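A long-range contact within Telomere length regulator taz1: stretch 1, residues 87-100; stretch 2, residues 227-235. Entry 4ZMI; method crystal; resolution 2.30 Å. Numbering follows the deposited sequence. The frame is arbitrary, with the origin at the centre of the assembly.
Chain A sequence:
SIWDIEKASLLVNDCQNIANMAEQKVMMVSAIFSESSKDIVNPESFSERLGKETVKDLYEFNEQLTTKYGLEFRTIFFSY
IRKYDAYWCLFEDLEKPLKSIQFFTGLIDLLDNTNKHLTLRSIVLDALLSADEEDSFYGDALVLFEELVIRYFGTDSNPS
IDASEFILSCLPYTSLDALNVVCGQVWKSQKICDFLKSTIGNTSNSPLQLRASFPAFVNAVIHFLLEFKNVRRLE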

# COMPACT_ATOMS: atom_id res chain seq x y z
N TYR A 87 -19.72 0.61 5.77
CA TYR A 87 -18.82 0.80 4.64
C TYR A 87 -18.94 -0.33 3.63
O TYR A 87 -18.87 -0.11 2.41
N TRP A 88 -19.14 -1.55 4.13
CA TRP A 88 -19.43 -2.68 3.25
C TRP A 88 -20.55 -2.34 2.28
O TRP A 88 -20.37 -2.38 1.06
N CYS A 89 -21.71 -1.96 2.82
CA CYS A 89 -22.87 -1.66 1.99
C CYS A 89 -22.57 -0.57 0.99
O CYS A 89 -22.92 -0.67 -0.18
N LEU A 90 -21.89 0.48 1.46
CA LEU A 90 -21.51 1.56 0.56
C LEU A 90 -20.65 1.10 -0.60
O LEU A 90 -20.81 1.61 -1.71
N PHE A 91 -19.76 0.13 -0.37
CA PHE A 91 -18.72 -0.17 -1.38
C PHE A 91 -18.73 -1.56 -2.01
O PHE A 91 -18.09 -1.77 -3.05
N GLU A 92 -19.43 -2.49 -1.38
CA GLU A 92 -19.56 -3.88 -1.85
C GLU A 92 -19.65 -4.06 -3.38
O GLU A 92 -19.16 -5.04 -3.92
N ASP A 93 -20.25 -3.10 -4.08
CA ASP A 93 -20.39 -3.18 -5.54
C ASP A 93 -19.14 -2.68 -6.25
O ASP A 93 -18.81 -3.13 -7.35
N LEU A 94 -18.45 -1.75 -5.61
CA LEU A 94 -17.41 -0.97 -6.28
C LEU A 94 -15.99 -1.52 -6.11
O LEU A 94 -15.03 -0.75 -6.15
N GLU A 95 -15.84 -2.82 -5.92
CA GLU A 95 -14.51 -3.36 -5.63
C GLU A 95 -13.52 -3.10 -6.76
O GLU A 95 -12.39 -2.67 -6.51
N LYS A 96 -13.95 -3.35 -7.99
CA LYS A 96 -13.10 -3.15 -9.17
C LYS A 96 -12.46 -1.75 -9.23
O LYS A 96 -11.25 -1.64 -9.33
N PRO A 97 -13.26 -0.67 -9.17
CA PRO A 97 -12.58 0.63 -9.24
C PRO A 97 -11.81 0.98 -7.97
O PRO A 97 -10.90 1.80 -8.04
N LEU A 98 -12.16 0.39 -6.83
CA LEU A 98 -11.41 0.65 -5.61
C LEU A 98 -9.98 0.13 -5.78
O LEU A 98 -9.03 0.82 -5.44
N LYS A 99 -9.85 -1.06 -6.35
CA LYS A 99 -8.53 -1.65 -6.60
C LYS A 99 -7.68 -0.74 -7.47
O LYS A 99 -6.48 -0.63 -7.27
N SER A 100 -8.32 -0.08 -8.44
CA SER A 100 -7.60 0.84 -9.30
C SER A 100 -7.06 2.03 -8.52
O SER A 100 -5.89 2.39 -8.66
N GLU A 227 -1.60 -8.55 -9.08
CA GLU A 227 -2.25 -9.73 -8.48
C GLU A 227 -3.43 -9.30 -7.62
O GLU A 227 -4.52 -9.86 -7.72
N PHE A 228 -3.18 -8.33 -6.74
CA PHE A 228 -4.20 -7.76 -5.87
C PHE A 228 -5.39 -7.35 -6.73
O PHE A 228 -6.54 -7.65 -6.39
N LYS A 229 -5.12 -6.72 -7.87
CA LYS A 229 -6.16 -6.15 -8.73
C LYS A 229 -7.09 -7.17 -9.39
O LYS A 229 -8.17 -6.81 -9.87
N ASN A 230 -6.69 -8.44 -9.43
CA ASN A 230 -7.62 -9.47 -9.89
C ASN A 230 -8.00 -10.48 -8.80
O ASN A 230 -8.27 -11.65 -9.07
N VAL A 231 -8.02 -10.01 -7.55
CA VAL A 231 -8.48 -10.80 -6.41
C VAL A 231 -9.77 -10.20 -5.83
O VAL A 231 -9.86 -8.99 -5.65
N ARG A 232 -10.76 -11.04 -5.54
CA ARG A 232 -11.99 -10.55 -4.93
C ARG A 232 -11.84 -10.42 -3.41
O ARG A 232 -11.87 -11.41 -2.68
N ARG A 233 -11.67 -9.18 -2.95
CA ARG A 233 -11.39 -8.95 -1.54
C ARG A 233 -12.67 -8.79 -0.72
O ARG A 233 -12.76 -9.30 0.40
N LEU A 234 -13.65 -8.09 -1.27
CA LEU A 234 -14.90 -7.89 -0.55
C LEU A 234 -15.67 -9.20 -0.40
O LEU A 234 -16.37 -9.64 -1.31
N GLU A 235 -15.51 -9.82 0.76
CA GLU A 235 -16.01 -11.16 1.07
C GLU A 235 -15.65 -12.19 -0.01
O GLU A 235 -16.34 -12.32 -1.03

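What closes the contact at its centre? Two side chains of the helix that begins after Leu94, Glu95 and Lys99, point toward the other stretch and meet its backbone. They lie one helical turn apart, joined by the bond from Lys99 N to Glu95 O.

Which donors does Glu95 satisfy? Its chi1 and chi2 are both t, so the chain reaches out extended and sets its carboxylate against the loop from Val231 to Leu234. Leu234 N donates to Glu95 OE1 at 2.4 Å, a very short hydrogen bond, and Arg233 N gives a weak one to Glu95 OE2 at 3.1 Å. Two successive amides outside any helix thus find acceptors in one carboxylate. Glu95 OE2 also lies 3.1 Å from Val231 O, but both are acceptors and no bond joins them.

How is the amine of Lys99 used? With chi1 m, chi2 near -91° and the last two angles t, the chain carries NZ to the backbone carbonyls of Phe228 and Val231. Lys99 NZ donates to Val231 O at 2.9 Å and weakly to Phe228 O at 3.3 Å; the latter oxygen also accepts from Val231 N at 3.0 Å. The amine sits at the edge of the Phe228 ring, with Lys99 NZ 3.0 Å from Phe228 CE2. Nearer the backbone, Lys99 CB packs 3.9 Å from Lys229 CG.

What fills the space beyond these polar groups? Leu234, in the m, t rotamer, points toward the first stretch; its CD1 lies 3.7 Å from Phe91 O and 3.9 Å from Glu92 CA. That carbonyl is already satisfied by Leu94 N, at 2.6 Å from Phe91 O, within the turn from Phe91 to Leu94. At the chain's last residue, Glu235 OE1 approaches the edge of the Trp88 ring, 3.0 Å from Trp88 CH2.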

# COMPACT_ATOMS: atom_id res chain seq x y z
CB TYR A 87 -17.37 1.01 5.10
CG TYR A 87 -17.25 2.21 6.00
CD1 TYR A 87 -17.53 2.11 7.35
CD2 TYR A 87 -16.90 3.44 5.49
CE1 TYR A 87 -17.45 3.20 8.18
CE2 TYR A 87 -16.81 4.55 6.32
CZ TYR A 87 -17.09 4.42 7.66
OH TYR A 87 -17.01 5.50 8.50
CB TRP A 88 -19.84 -3.90 4.08
CG TRP A 88 -19.58 -5.22 3.43
CD1 TRP A 88 -19.26 -5.47 2.12
CD2 TRP A 88 -19.59 -6.49 4.09
NE1 TRP A 88 -19.08 -6.81 1.93
CE2 TRP A 88 -19.27 -7.47 3.12
CE3 TRP A 88 -19.83 -6.90 5.40
CZ2 TRP A 88 -19.19 -8.82 3.42
CZ3 TRP A 88 -19.75 -8.24 5.70
CH2 TRP A 88 -19.44 -9.19 4.72
CB CYS A 89 -24.05 -1.24 2.86
SG CYS A 89 -24.39 -2.42 4.15
CB LEU A 90 -20.79 2.67 1.32
CG LEU A 90 -21.69 3.62 2.12
CD1 LEU A 90 -20.84 4.41 3.08
CD2 LEU A 90 -22.46 4.56 1.21
CB PHE A 91 -17.33 0.12 -0.83
CG PHE A 91 -17.05 1.57 -0.68
CD1 PHE A 91 -16.97 2.14 0.58
CD2 PHE A 91 -16.89 2.37 -1.79
CE1 PHE A 91 -16.71 3.47 0.73
CE2 PHE A 91 -16.64 3.72 -1.65
CZ PHE A 91 -16.56 4.27 -0.40
CB GLU A 92 -20.76 -4.51 -1.14
CG GLU A 92 -21.25 -5.85 -1.67
CD GLU A 92 -22.57 -6.24 -1.04
OE1 GLU A 92 -23.59 -6.31 -1.76
OE2 GLU A 92 -22.59 -6.47 0.19
CB ASP A 93 -21.58 -2.33 -6.03
CG ASP A 93 -22.89 -3.11 -6.08
OD1 ASP A 93 -22.98 -4.08 -6.86
OD2 ASP A 93 -23.84 -2.73 -5.35
CB LEU A 94 -17.44 0.46 -5.76
CG LEU A 94 -18.72 1.22 -6.05
CD1 LEU A 94 -18.76 2.55 -5.31
CD2 LEU A 94 -18.80 1.44 -7.54
CB GLU A 95 -14.56 -4.84 -5.28
CG GLU A 95 -13.27 -5.34 -4.68
CD GLU A 95 -13.23 -6.84 -4.52
OE1 GLU A 95 -13.85 -7.36 -3.57
OE2 GLU A 95 -12.58 -7.50 -5.35
CB LYS A 96 -13.85 -3.47 -10.48
CG LYS A 96 -15.01 -4.49 -10.38
CD LYS A 96 -16.33 -3.84 -9.92
CE LYS A 96 -17.52 -4.80 -10.03
NZ LYS A 96 -18.12 -4.83 -11.40
CB PRO A 97 -13.73 1.62 -9.44
CG PRO A 97 -14.87 0.97 -8.79
CD PRO A 97 -14.72 -0.49 -9.13
CB LEU A 98 -12.08 0.03 -4.38
CG LEU A 98 -13.27 0.85 -3.84
CD1 LEU A 98 -14.08 0.06 -2.84
CD2 LEU A 98 -12.83 2.18 -3.21
CB LYS A 99 -8.66 -3.00 -7.28
CG LYS A 99 -9.49 -3.99 -6.52
CD LYS A 99 -8.65 -4.83 -5.59
CE LYS A 99 -9.52 -5.90 -4.96
NZ LYS A 99 -8.76 -6.79 -4.05
CB SER A 100 -8.48 1.33 -10.46
OG SER A 100 -8.81 0.26 -11.34
CB GLU A 227 -1.30 -10.49 -7.56
CG GLU A 227 0.04 -10.87 -8.14
CD GLU A 227 0.90 -11.59 -7.12
OE1 GLU A 227 0.35 -12.41 -6.35
OE2 GLU A 227 2.11 -11.31 -7.08
CB PHE A 228 -3.61 -6.55 -5.11
CG PHE A 228 -4.33 -6.19 -3.82
CD1 PHE A 228 -3.65 -5.51 -2.81
CD2 PHE A 228 -5.67 -6.49 -3.60
CE1 PHE A 228 -4.28 -5.15 -1.63
CE2 PHE A 228 -6.31 -6.13 -2.40
CZ PHE A 228 -5.61 -5.46 -1.43
CB LYS A 229 -5.55 -5.21 -9.79
CG LYS A 229 -6.51 -4.12 -10.29
CD LYS A 229 -5.83 -3.08 -11.18
CE LYS A 229 -5.62 -3.59 -12.61
NZ LYS A 229 -5.15 -2.50 -13.52
CB ASN A 230 -7.16 -10.13 -11.19
CG ASN A 230 -5.86 -10.89 -11.04
OD1 ASN A 230 -5.14 -10.72 -10.06
ND2 ASN A 230 -5.54 -11.72 -12.03
CB VAL A 231 -7.40 -10.86 -5.32
CG1 VAL A 231 -7.98 -11.38 -4.01
CG2 VAL A 231 -6.25 -11.73 -5.77
CB ARG A 232 -13.18 -11.45 -5.27
CG ARG A 232 -14.27 -10.74 -6.05
CD ARG A 232 -15.33 -11.70 -6.55
NE ARG A 232 -16.37 -11.00 -7.30
CZ ARG A 232 -17.28 -11.60 -8.06
NH1 ARG A 232 -17.29 -12.93 -8.18
NH2 ARG A 232 -18.19 -10.88 -8.70
CB ARG A 233 -10.46 -7.76 -1.35
CG ARG A 233 -8.99 -8.14 -1.18
CD ARG A 233 -8.79 -9.12 -0.03
NE ARG A 233 -7.40 -9.57 0.06
CZ ARG A 233 -6.99 -10.82 -0.17
NH1 ARG A 233 -7.87 -11.76 -0.49
NH2 ARG A 233 -5.70 -11.14 -0.06
CB LEU A 234 -15.73 -6.77 -1.19
CG LEU A 234 -14.95 -5.44 -1.15
CD1 LEU A 234 -15.69 -4.29 -1.80
CD2 LEU A 234 -14.53 -5.07 0.28
CB GLU A 235 -17.51 -11.13 1.32
CG GLU A 235 -18.06 -12.45 1.83
CD GLU A 235 -17.91 -12.62 3.33
OE1 GLU A 235 -17.76 -11.60 4.03
OE2 GLU A 235 -17.96 -13.77 3.81